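Local coordinates for protein endo-beta-1,2-glucanase (Talaromyces funiculosus, PDB 6IMV) that probably hydrolyses internal beta-1,2-glucosidic linkages of beta-1,2-glucan as a fungal endo-acting glycoside hydrolase, and is captured here in complex with sophorose, at residues Tyr275-Leu280 and Glu469-Arg474; Val283-Gly288 and Pro368-Gln373; Thr294-Tyr299 and Arg474-Leu479. One frame throughout, in Å; residues are numbered along the deposited sequence.

How the contacts relate
From the N terminus, the chain leaves helix 266-276 through 275-280, runs along strand 282-287 and returns on strand 290-296, so the first segments of all three contacts follow one another within 25 residues. Contact 1 closes the longest loop, 188 residues, by bringing 275-280 against helix 461-475. Contact 2 closes 79 residues, between 283-288 and 368-373, and is nested inside it. Contact 3 spans 174 residues and crosses both others, sharing Arg474 with contact 1. Its centre lies about 10 Å from that of contact 1 and about 11 Å from that of contact 2. Together they tie the end of helix 266-276 and the two-stranded sheet to the glycosylated loop and the end of helix 461-475.

Contact 1 of 3, residues Tyr275-Leu280 and Glu469-Arg474; sequences YKRPQL and EAEYSR. With NAG (2-acetamido-2-deoxy-beta-D-glucopyranose), chain H.
The guanidinium of Arg277 meets the carboxylate of Glu471 along its edge and carries Arg474 NH1 over the centre of one face, 3.7 Å above the plane. At the edge the grip is side-on: Arg277 NE bonds Glu471 OE1 at 2.9 Å and Arg277 NH2 bonds Glu471 OE2 at 2.8 Å. Both oxygens use their syn lone pairs, both N-H angles are 160°, and the two planes lie only 8° apart, the geometry of a bidentate salt bridge. A bend at chi3 (-74°) places Arg277 NE, which donates to Glu471 OE1. The pair joins the 3-10 turn that follows helix 266-276 to the C-terminal part of helix 461-475, in an enzyme whose family is known for an (alpha/alpha)6-barrel. Since Arg467 also reaches Glu471 OE2, this carboxylate is paired with two arginines, which would be expected to offset the closeness of Arg277 and Arg474. Beside the bridge, Leu280 packs against the helix with both methyls: its CD2 rests 3.6 Å from Glu471 O, while its CD1 approaches the Tyr472 ring obliquely, 3.8 Å from Tyr472 CE1. The hydroxyl of that tyrosine is hydrogen-bonded to Gln296 and Lys308.

Contact 2 of 3, residues Val283-Gly288 and Pro368-Gln373; sequences VDYHIG and PSIANQ. With NAG (2-acetamido-2-deoxy-beta-D-glucopyranose), chain H.
A beta-hairpin edge covered by an N-glycosylated loop is the setting in which Ile370 and Ser369 meet Val283, Tyr285 and Ile287. Ile370 carries most of the apolar contact with its CG2 branch, which lies 3.6 Å from Tyr285 CA and also touches the CB of that residue. With CG1 of Ile370 in the crowded position between backbone N and carbonyl carbon (chi1 50°), CG2 stands anti to the carbonyl carbon and faces the strand. The same methyl reaches Val283 CG2 at 4.0 Å, and Ile370 CD1 comes to the Tyr285 ring obliquely. Ser369 contributes its OG, set between the backbone N and the carbonyl carbon (chi1 61°), 3.8 Å from Ile287 CD1.

No direct hydrogen bond joins the two segments; two waters bridge them instead. Strand 282-287 pairs with strand 290-296 through the backbones of Val283 and Tyr285, so the alternate groups, Asp284 O and His286 N, are directed to the loop side. Water 1 donates to Asp284 O at 2.7 Å and to Ser369 O at 2.9 Å. Water 2 accepts from His286 N at 2.8 Å and is also hydrogen-bonded to Ser369 OG.

On its other flank the loop bonds to Gly298 through the backbones of Ile370 and Asn372, beyond the end of strand 290-296, and the hairpin is backed by helix 318-337, where Asn334 binds the Tyr285 hydroxyl. Asn372 ND2 is linked covalently to NAG C1 at 1.4 Å, which identifies the glycosylation site. Gln373 NE2 donates to Asn372 OD1 with an N-H angle of 166°, holding the amide oxygen of the glycosylated side chain.

Contact 3 of 3, residues Thr294-Tyr299 and Arg474-Leu479; sequences TVQKGY and RVFKNL. With GLC (alpha-D-glucopyranose), chain D; NAG (2-acetamido-2-deoxy-beta-D-glucopyranose), chain H.
Thr294 OG1, which sits against the backbone of Leu479, is held by two groups: Asp284 OD1 and the backbone N of Lys480 are both hydrogen-bonded to this oxygen. Asp284 belongs to the partner strand of the antiparallel hairpin, whereas Lys480 directly follows the 474-479 segment, so one hydroxyl ties strand 290-296 both to its neighbour and to the chain leaving helix 461-475. The backbones of Thr294 and Lys480 are bonded as well, whereas no hydrogen bond joins the two segments themselves. Their contact is made mainly by apolar side chains. Thr294 CG2, anti to the backbone N, meets Leu479 CD2 at 3.8 Å, the two side chains crossing at about a right angle. Phe476 turns the edge of its ring to Val295 O, which lies near the ring plane, 3.6 Å from Phe476 CE1. Gln296 approaches the same ring obliquely, Phe476 CZ reaching Gln296 CA at 3.6 Å and Gln296 CB at 3.7 Å. One face of the ring is overlaid by Val475 CG1, off-centre, and helix 318-337 adds Val323 around it. Farther along 294-299 the chain reaches bound sugar, the glucose that Asp247, Glu250 and His304 also bind: GLC C6 stands over one face of the Tyr299 ring, displaced toward the rim, 3.6 Å from Tyr299 CG.

Contact 1 of 3, residues Tyr275-Leu280 and Glu469-Arg474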
loop_
_atom_site.group_PDB
_atom_site.type_symbol
_atom_site.label_atom_id
_atom_site.label_comp_id
_atom_site.label_asym_id
_atom_site.label_seq_id
_atom_site.Cartn_x
_atom_site.Cartn_y
_atom_site.Cartn_z
ATOM N N TYR A 275 19.246 -14.227 -7.851
ATOM C CA TYR A 275 19.555 -13.816 -6.500
ATOM C C TYR A 275 18.277 -13.785 -5.648
ATOM O O TYR A 275 18.335 -13.954 -4.436
ATOM C CB TYR A 275 20.256 -12.457 -6.493
ATOM C CG TYR A 275 20.798 -12.097 -5.139
ATOM C CD1 TYR A 275 21.900 -12.767 -4.628
ATOM C CD2 TYR A 275 20.192 -11.141 -4.346
ATOM C CE1 TYR A 275 22.403 -12.476 -3.372
ATOM C CE2 TYR A 275 20.688 -10.826 -3.094
ATOM C CZ TYR A 275 21.799 -11.495 -2.608
ATOM O OH TYR A 275 22.293 -11.208 -1.376
ATOM N N LYS A 276 17.132 -13.556 -6.301
ATOM C CA LYS A 276 15.828 -13.485 -5.648
ATOM C C LYS A 276 15.287 -14.881 -5.319
ATOM O O LYS A 276 14.501 -15.018 -4.393
ATOM C CB LYS A 276 14.832 -12.728 -6.535
ATOM C CG LYS A 276 14.800 -11.219 -6.319
ATOM C CD LYS A 276 14.040 -10.458 -7.389
ATOM C CE LYS A 276 12.585 -10.871 -7.491
ATOM N NZ LYS A 276 11.868 -10.720 -6.208
ATOM N N ARG A 277 15.715 -15.899 -6.076
ATOM C CA ARG A 277 15.022 -17.204 -6.162
ATOM C C ARG A 277 14.907 -17.883 -4.797
ATOM O O ARG A 277 13.860 -18.444 -4.482
ATOM C CB ARG A 277 15.729 -18.120 -7.169
ATOM C CG ARG A 277 14.811 -19.128 -7.856
ATOM C CD ARG A 277 15.352 -19.622 -9.193
ATOM N NE ARG A 277 15.223 -18.604 -10.235
ATOM C CZ ARG A 277 16.109 -18.380 -11.202
ATOM N NH1 ARG A 277 17.280 -18.989 -11.179
ATOM N NH2 ARG A 277 15.814 -17.542 -12.180
ATOM N N PRO A 278 15.961 -17.904 -3.946
ATOM C CA PRO A 278 15.864 -18.573 -2.650
ATOM C C PRO A 278 14.833 -17.964 -1.679
ATOM O O PRO A 278 14.509 -18.593 -0.680
ATOM C CB PRO A 278 17.284 -18.439 -2.061
ATOM C CG PRO A 278 18.177 -18.178 -3.266
ATOM C CD PRO A 278 17.310 -17.361 -4.202
ATOM N N GLN A 279 14.345 -16.748 -1.957
ATOM C CA GLN A 279 13.375 -16.082 -1.070
ATOM C C GLN A 279 11.935 -16.375 -1.525
ATOM O O GLN A 279 10.988 -15.975 -0.840
ATOM C CB GLN A 279 13.655 -14.580 -1.009
ATOM C CG GLN A 279 14.858 -14.210 -0.149
ATOM C CD GLN A 279 16.179 -14.673 -0.711
ATOM O OE1 GLN A 279 16.885 -15.461 -0.096
ATOM N NE2 GLN A 279 16.522 -14.203 -1.898
ATOM N N LEU A 280 11.778 -17.039 -2.679
ATOM C CA LEU A 280 10.475 -17.482 -3.191
ATOM C C LEU A 280 10.271 -18.949 -2.800
ATOM O O LEU A 280 10.902 -19.827 -3.373
ATOM C CB LEU A 280 10.434 -17.293 -4.712
ATOM C CG LEU A 280 9.087 -17.568 -5.386
ATOM C CD1 LEU A 280 8.020 -16.620 -4.862
ATOM C CD2 LEU A 280 9.199 -17.475 -6.900
ATOM N N GLU A 469 5.652 -15.878 -14.619
ATOM C CA GLU A 469 5.020 -17.199 -14.682
ATOM C C GLU A 469 6.089 -18.284 -14.523
ATOM O O GLU A 469 5.873 -19.244 -13.786
ATOM C CB GLU A 469 4.227 -17.394 -15.971
ATOM C CG GLU A 469 3.412 -18.674 -15.973
ATOM C CD GLU A 469 2.331 -18.725 -17.035
ATOM O OE1 GLU A 469 2.639 -18.392 -18.201
ATOM O OE2 GLU A 469 1.175 -19.091 -16.695
ATOM N N ALA A 470 7.256 -18.093 -15.155
ATOM C CA ALA A 470 8.364 -19.029 -15.024
ATOM C C ALA A 470 8.770 -19.168 -13.554
ATOM O O ALA A 470 8.903 -20.292 -13.055
ATOM C CB ALA A 470 9.534 -18.609 -15.889
ATOM N N GLU A 471 8.971 -18.029 -12.869
ATOM C CA GLU A 471 9.510 -18.054 -11.522
ATOM C C GLU A 471 8.506 -18.753 -10.594
ATOM O O GLU A 471 8.894 -19.619 -9.803
ATOM C CB GLU A 471 9.872 -16.646 -11.036
ATOM C CG GLU A 471 11.043 -16.017 -11.768
ATOM C CD GLU A 471 12.377 -16.748 -11.659
ATOM O OE1 GLU A 471 12.629 -17.405 -10.616
ATOM O OE2 GLU A 471 13.158 -16.681 -12.622
ATOM N N TYR A 472 7.224 -18.383 -10.702
ATOM C CA TYR A 472 6.193 -18.898 -9.799
ATOM C C TYR A 472 5.887 -20.371 -10.125
ATOM O O TYR A 472 5.762 -21.169 -9.202
ATOM C CB TYR A 472 4.949 -18.002 -9.806
ATOM C CG TYR A 472 5.009 -16.891 -8.786
ATOM C CD1 TYR A 472 4.575 -17.097 -7.489
ATOM C CD2 TYR A 472 5.528 -15.645 -9.102
ATOM C CE1 TYR A 472 4.665 -16.105 -6.529
ATOM C CE2 TYR A 472 5.602 -14.634 -8.154
ATOM C CZ TYR A 472 5.168 -14.864 -6.861
ATOM O OH TYR A 472 5.238 -13.879 -5.917
ATOM N N SER A 473 5.827 -20.740 -11.415
ATOM C CA SER A 473 5.460 -22.112 -11.786
ATOM C C SER A 473 6.577 -23.095 -11.405
ATOM O O SER A 473 6.305 -24.275 -11.211
ATOM C CB SER A 473 5.059 -22.234 -13.241
ATOM O OG SER A 473 6.143 -21.968 -14.108
ATOM N N ARG A 474 7.814 -22.607 -11.251
ATOM C CA ARG A 474 8.942 -23.461 -10.861
ATOM C C ARG A 474 8.878 -23.834 -9.373
ATOM O O ARG A 474 9.364 -24.897 -8.986
ATOM C CB ARG A 474 10.277 -22.772 -11.174
ATOM C CG ARG A 474 10.657 -22.845 -12.645
ATOM C CD ARG A 474 11.840 -21.988 -13.038
ATOM N NE ARG A 474 13.072 -22.535 -12.500
ATOM C CZ ARG A 474 14.266 -21.962 -12.639
ATOM N NH1 ARG A 474 14.404 -20.887 -13.399
ATOM N NH2 ARG A 474 15.308 -22.460 -12.002
HETATM C C1 NAG H . 14.518 -16.482 6.076
HETATM C C2 NAG H . 14.899 -17.941 6.314
HETATM C C3 NAG H . 16.404 -18.068 6.128
HETATM C C4 NAG H . 16.750 -17.662 4.699
HETATM C C5 NAG H . 16.419 -16.170 4.555
HETATM C C6 NAG H . 16.738 -15.607 3.173
HETATM C C7 NAG H . 13.493 -19.164 7.925
HETATM C C8 NAG H . 13.251 -19.453 9.367
HETATM N N2 NAG H . 14.532 -18.381 7.648
HETATM O O3 NAG H . 16.780 -19.415 6.360
HETATM O O4 NAG H . 18.110 -17.996 4.392
HETATM O O5 NAG H . 15.014 -16.020 4.803
HETATM O O6 NAG H . 16.218 -16.479 2.157
HETATM O O7 NAG H . 12.759 -19.610 7.069
#

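Contact 2 of 3, residues Val283-Gly288 and Pro368-Gln373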
loop_
_atom_site.group_PDB
_atom_site.type_symbol
_atom_site.label_atom_id
_atom_site.label_comp_id
_atom_site.label_asym_id
_atom_site.label_seq_id
_atom_site.Cartn_x
_atom_site.Cartn_y
_atom_site.Cartn_z
ATOM N N VAL A 283 5.222 -23.067 1.208
ATOM C CA VAL A 283 4.979 -23.695 2.497
ATOM C C VAL A 283 3.478 -23.950 2.629
ATOM O O VAL A 283 2.659 -23.289 1.980
ATOM C CB VAL A 283 5.491 -22.856 3.686
ATOM C CG1 VAL A 283 7.001 -22.764 3.692
ATOM C CG2 VAL A 283 4.867 -21.464 3.733
ATOM N N ASP A 284 3.137 -24.899 3.502
ATOM C CA ASP A 284 1.761 -25.257 3.740
ATOM C C ASP A 284 1.331 -24.702 5.103
ATOM O O ASP A 284 1.955 -24.997 6.139
ATOM C CB ASP A 284 1.570 -26.772 3.651
ATOM C CG ASP A 284 1.614 -27.341 2.245
ATOM O OD1 ASP A 284 1.642 -26.555 1.250
ATOM O OD2 ASP A 284 1.623 -28.577 2.150
ATOM N N TYR A 285 0.269 -23.894 5.092
ATOM C CA TYR A 285 -0.433 -23.522 6.311
ATOM C C TYR A 285 -1.278 -24.712 6.779
ATOM O O TYR A 285 -2.053 -25.266 6.008
ATOM C CB TYR A 285 -1.370 -22.334 6.097
ATOM C CG TYR A 285 -2.130 -21.963 7.344
ATOM C CD1 TYR A 285 -1.628 -21.044 8.250
ATOM C CD2 TYR A 285 -3.331 -22.580 7.654
ATOM C CE1 TYR A 285 -2.317 -20.720 9.408
ATOM C CE2 TYR A 285 -4.018 -22.289 8.820
ATOM C CZ TYR A 285 -3.514 -21.354 9.696
ATOM O OH TYR A 285 -4.217 -21.063 10.831
ATOM N N HIS A 286 -1.136 -25.086 8.050
ATOM C CA HIS A 286 -1.914 -26.188 8.604
ATOM C C HIS A 286 -1.952 -26.054 10.122
ATOM O O HIS A 286 -0.952 -26.297 10.779
ATOM C CB HIS A 286 -1.358 -27.551 8.146
ATOM C CG HIS A 286 -2.312 -28.688 8.330
ATOM N ND1 HIS A 286 -1.906 -30.007 8.245
ATOM C CD2 HIS A 286 -3.642 -28.719 8.583
ATOM C CE1 HIS A 286 -2.941 -30.803 8.442
ATOM N NE2 HIS A 286 -4.018 -30.037 8.657
ATOM N N ILE A 287 -3.099 -25.593 10.631
ATOM C CA ILE A 287 -3.359 -25.471 12.062
ATOM C C ILE A 287 -4.772 -25.987 12.334
ATOM O O ILE A 287 -5.720 -25.626 11.636
ATOM C CB ILE A 287 -3.150 -24.027 12.558
ATOM C CG1 ILE A 287 -1.681 -23.609 12.448
ATOM C CG2 ILE A 287 -3.663 -23.866 13.985
ATOM C CD1 ILE A 287 -1.414 -22.190 12.871
ATOM N N GLY A 288 -4.889 -26.835 13.363
ATOM C CA GLY A 288 -6.139 -27.514 13.700
ATOM C C GLY A 288 -6.742 -28.169 12.471
ATOM O O GLY A 288 -6.042 -28.890 11.749
ATOM N N PRO A 368 2.759 -16.442 11.841
ATOM C CA PRO A 368 4.121 -16.932 12.041
ATOM C C PRO A 368 4.456 -18.281 11.391
ATOM O O PRO A 368 5.576 -18.458 10.955
ATOM C CB PRO A 368 4.299 -17.070 13.567
ATOM C CG PRO A 368 3.021 -16.556 14.211
ATOM C CD PRO A 368 2.071 -16.146 13.102
ATOM N N SER A 369 3.498 -19.204 11.326
ATOM C CA SER A 369 3.762 -20.582 10.850
ATOM C C SER A 369 4.055 -20.619 9.343
ATOM O O SER A 369 4.502 -21.641 8.837
ATOM C CB SER A 369 2.622 -21.509 11.206
ATOM O OG SER A 369 1.407 -21.089 10.595
ATOM N N ILE A 370 3.768 -19.527 8.622
ATOM C CA ILE A 370 3.999 -19.456 7.178
ATOM C C ILE A 370 4.842 -18.215 6.859
ATOM O O ILE A 370 4.683 -17.604 5.798
ATOM C CB ILE A 370 2.654 -19.460 6.422
ATOM C CG1 ILE A 370 1.681 -18.419 6.981
ATOM C CG2 ILE A 370 2.047 -20.858 6.441
ATOM C CD1 ILE A 370 0.391 -18.287 6.206
ATOM N N ALA A 371 5.732 -17.859 7.793
ATOM C CA ALA A 371 6.520 -16.616 7.766
ATOM C C ALA A 371 7.998 -16.941 8.006
ATOM O O ALA A 371 8.324 -17.839 8.773
ATOM C CB ALA A 371 6.008 -15.651 8.808
ATOM N N ASN A 372 8.870 -16.182 7.342
ATOM C CA ASN A 372 10.303 -16.186 7.573
ATOM C C ASN A 372 10.606 -15.772 9.022
ATOM O O ASN A 372 11.453 -16.373 9.694
ATOM C CB ASN A 372 11.000 -15.235 6.603
ATOM C CG ASN A 372 12.505 -15.302 6.710
ATOM O OD1 ASN A 372 13.123 -14.460 7.355
ATOM N ND2 ASN A 372 13.089 -16.306 6.084
ATOM N N GLN A 373 9.894 -14.741 9.488
ATOM C CA GLN A 373 10.084 -14.156 10.807
ATOM C C GLN A 373 8.977 -14.637 11.744
ATOM O O GLN A 373 7.847 -14.169 11.659
ATOM C CB GLN A 373 10.058 -12.631 10.684
ATOM C CG GLN A 373 11.138 -12.085 9.768
ATOM C CD GLN A 373 12.495 -12.164 10.424
ATOM O OE1 GLN A 373 12.721 -11.601 11.491
ATOM N NE2 GLN A 373 13.415 -12.852 9.781
HETATM C C1 NAG H . 14.518 -16.482 6.076
HETATM C C2 NAG H . 14.899 -17.941 6.314
HETATM C C3 NAG H . 16.404 -18.068 6.128
HETATM C C4 NAG H . 16.750 -17.662 4.699
HETATM C C5 NAG H . 16.419 -16.170 4.555
HETATM C C6 NAG H . 16.738 -15.607 3.173
HETATM C C7 NAG H . 13.493 -19.164 7.925
HETATM C C8 NAG H . 13.251 -19.453 9.367
HETATM N N2 NAG H . 14.532 -18.381 7.648
HETATM O O3 NAG H . 16.780 -19.415 6.360
HETATM O O4 NAG H . 18.110 -17.996 4.392
HETATM O O5 NAG H . 15.014 -16.020 4.803
HETATM O O6 NAG H . 16.218 -16.479 2.157
HETATM O O7 NAG H . 12.759 -19.610 7.069
HETATM O O HOH W 1 3.300 -24.184 8.337
HETATM O O HOH W 2 0.763 -23.726 9.680
#

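Contact 3 of 3, residues Thr294-Tyr299 and Arg474-Leu479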
loop_
_atom_site.group_PDB
_atom_site.type_symbol
_atom_site.label_atom_id
_atom_site.label_comp_id
_atom_site.label_asym_id
_atom_site.label_seq_id
_atom_site.Cartn_x
_atom_site.Cartn_y
_atom_site.Cartn_z
ATOM N N THR A 294 -1.356 -24.521 0.611
ATOM C CA THR A 294 -0.069 -24.100 0.071
ATOM C C THR A 294 -0.103 -22.598 -0.216
ATOM O O THR A 294 -0.992 -22.105 -0.937
ATOM C CB THR A 294 0.297 -24.859 -1.210
ATOM O OG1 THR A 294 0.252 -26.254 -0.922
ATOM C CG2 THR A 294 1.662 -24.475 -1.738
ATOM N N VAL A 295 0.881 -21.886 0.344
ATOM C CA VAL A 295 1.013 -20.458 0.163
ATOM C C VAL A 295 2.465 -20.119 -0.167
ATOM O O VAL A 295 3.387 -20.900 0.086
ATOM C CB VAL A 295 0.551 -19.691 1.417
ATOM C CG1 VAL A 295 -0.907 -19.961 1.721
ATOM C CG2 VAL A 295 1.423 -19.998 2.630
ATOM N N GLN A 296 2.644 -18.910 -0.700
ATOM C CA GLN A 296 3.931 -18.241 -0.723
ATOM C C GLN A 296 4.321 -17.861 0.709
ATOM O O GLN A 296 3.589 -17.125 1.389
ATOM C CB GLN A 296 3.849 -16.974 -1.571
ATOM C CG GLN A 296 5.156 -16.192 -1.596
ATOM C CD GLN A 296 5.007 -14.941 -2.416
ATOM O OE1 GLN A 296 5.303 -14.933 -3.606
ATOM N NE2 GLN A 296 4.525 -13.888 -1.781
ATOM N N LYS A 297 5.485 -18.341 1.150
ATOM C CA LYS A 297 6.002 -18.009 2.460
ATOM C C LYS A 297 6.200 -16.490 2.553
ATOM O O LYS A 297 6.735 -15.876 1.640
ATOM C CB LYS A 297 7.305 -18.761 2.716
ATOM C CG LYS A 297 7.791 -18.721 4.156
ATOM C CD LYS A 297 9.066 -19.507 4.342
ATOM C CE LYS A 297 9.519 -19.518 5.782
ATOM N NZ LYS A 297 10.743 -20.333 5.940
ATOM N N GLY A 298 5.707 -15.900 3.646
ATOM C CA GLY A 298 5.757 -14.466 3.869
ATOM C C GLY A 298 7.001 -14.047 4.638
ATOM O O GLY A 298 7.795 -14.873 5.086
ATOM N N TYR A 299 7.183 -12.733 4.788
ATOM C CA TYR A 299 8.199 -12.229 5.684
ATOM C C TYR A 299 7.662 -12.384 7.113
ATOM O O TYR A 299 8.210 -13.170 7.911
ATOM C CB TYR A 299 8.627 -10.810 5.297
ATOM C CG TYR A 299 9.913 -10.380 5.955
ATOM C CD1 TYR A 299 11.113 -11.000 5.644
ATOM C CD2 TYR A 299 9.924 -9.391 6.923
ATOM C CE1 TYR A 299 12.298 -10.629 6.260
ATOM C CE2 TYR A 299 11.101 -8.999 7.540
ATOM C CZ TYR A 299 12.290 -9.625 7.213
ATOM O OH TYR A 299 13.438 -9.239 7.832
ATOM N N ARG A 474 7.814 -22.607 -11.251
ATOM C CA ARG A 474 8.942 -23.461 -10.861
ATOM C C ARG A 474 8.878 -23.834 -9.373
ATOM O O ARG A 474 9.364 -24.897 -8.986
ATOM C CB ARG A 474 10.277 -22.772 -11.174
ATOM C CG ARG A 474 10.657 -22.845 -12.645
ATOM C CD ARG A 474 11.840 -21.988 -13.038
ATOM N NE ARG A 474 13.072 -22.535 -12.500
ATOM C CZ ARG A 474 14.266 -21.962 -12.639
ATOM N NH1 ARG A 474 14.404 -20.887 -13.399
ATOM N NH2 ARG A 474 15.308 -22.460 -12.002
ATOM N N VAL A 475 8.287 -22.961 -8.547
ATOM C CA VAL A 475 8.278 -23.130 -7.087
ATOM C C VAL A 475 6.950 -23.747 -6.612
ATOM O O VAL A 475 6.961 -24.572 -5.680
ATOM C CB VAL A 475 8.551 -21.787 -6.386
ATOM C CG1 VAL A 475 8.276 -21.851 -4.885
ATOM C CG2 VAL A 475 9.973 -21.310 -6.660
ATOM N N PHE A 476 5.829 -23.347 -7.238
ATOM C CA PHE A 476 4.489 -23.697 -6.768
ATOM C C PHE A 476 3.871 -24.793 -7.647
ATOM O O PHE A 476 3.238 -24.521 -8.667
ATOM C CB PHE A 476 3.632 -22.434 -6.678
ATOM C CG PHE A 476 4.154 -21.456 -5.660
ATOM C CD1 PHE A 476 3.908 -21.641 -4.309
ATOM C CD2 PHE A 476 4.943 -20.381 -6.049
ATOM C CE1 PHE A 476 4.414 -20.756 -3.369
ATOM C CE2 PHE A 476 5.457 -19.498 -5.111
ATOM C CZ PHE A 476 5.190 -19.686 -3.769
ATOM N N LYS A 477 4.067 -26.041 -7.212
ATOM C CA LYS A 477 3.536 -27.251 -7.848
ATOM C C LYS A 477 2.629 -27.986 -6.852
ATOM O O LYS A 477 2.806 -27.889 -5.635
ATOM C CB LYS A 477 4.706 -28.139 -8.276
ATOM C CG LYS A 477 5.760 -27.419 -9.102
ATOM C CD LYS A 477 7.053 -28.169 -9.263
ATOM C CE LYS A 477 8.044 -27.894 -8.155
ATOM N NZ LYS A 477 9.362 -28.492 -8.464
ATOM N N ASN A 478 1.647 -28.724 -7.369
ATOM C CA ASN A 478 0.799 -29.598 -6.548
ATOM C C ASN A 478 0.249 -28.814 -5.345
ATOM O O ASN A 478 0.397 -29.254 -4.198
ATOM C CB ASN A 478 1.571 -30.837 -6.085
ATOM C CG ASN A 478 2.401 -31.457 -7.192
ATOM O OD1 ASN A 478 1.856 -31.976 -8.161
ATOM N ND2 ASN A 478 3.718 -31.405 -7.062
ATOM N N LEU A 479 -0.374 -27.659 -5.615
ATOM C CA LEU A 479 -1.009 -26.834 -4.574
ATOM C C LEU A 479 -1.956 -27.716 -3.764
ATOM O O LEU A 479 -2.656 -28.534 -4.334
ATOM C CB LEU A 479 -1.808 -25.689 -5.205
ATOM C CG LEU A 479 -1.009 -24.636 -5.969
ATOM C CD1 LEU A 479 -1.885 -23.439 -6.283
ATOM C CD2 LEU A 479 0.224 -24.204 -5.202
HETATM C C1 GLC D . 11.313 -4.395 5.197
HETATM C C2 GLC D . 10.311 -3.499 4.504
HETATM C C3 GLC D . 8.942 -4.153 4.461
HETATM C C4 GLC D . 9.039 -5.484 3.738
HETATM C C5 GLC D . 10.074 -6.359 4.447
HETATM C C6 GLC D . 10.326 -7.655 3.681
HETATM O O1 GLC D . 10.900 -4.464 6.578
HETATM O O2 GLC D . 10.217 -2.283 5.261
HETATM O O3 GLC D . 7.987 -3.329 3.792
HETATM O O4 GLC D . 7.747 -6.101 3.681
HETATM O O5 GLC D . 11.324 -5.669 4.567
HETATM O O6 GLC D . 10.849 -7.383 2.378
HETATM C C1 NAG H . 14.518 -16.482 6.076
HETATM C C2 NAG H . 14.899 -17.941 6.314
HETATM C C3 NAG H . 16.404 -18.068 6.128
HETATM C C4 NAG H . 16.750 -17.662 4.699
HETATM C C5 NAG H . 16.419 -16.170 4.555
HETATM C C6 NAG H . 16.738 -15.607 3.173
HETATM C C7 NAG H . 13.493 -19.164 7.925
HETATM C C8 NAG H . 13.251 -19.453 9.367
HETATM N N2 NAG H . 14.532 -18.381 7.648
HETATM O O3 NAG H . 16.780 -19.415 6.360
HETATM O O4 NAG H . 18.110 -17.996 4.392
HETATM O O5 NAG H . 15.014 -16.020 4.803
HETATM O O6 NAG H . 16.218 -16.479 2.157
HETATM O O7 NAG H . 12.759 -19.610 7.069
#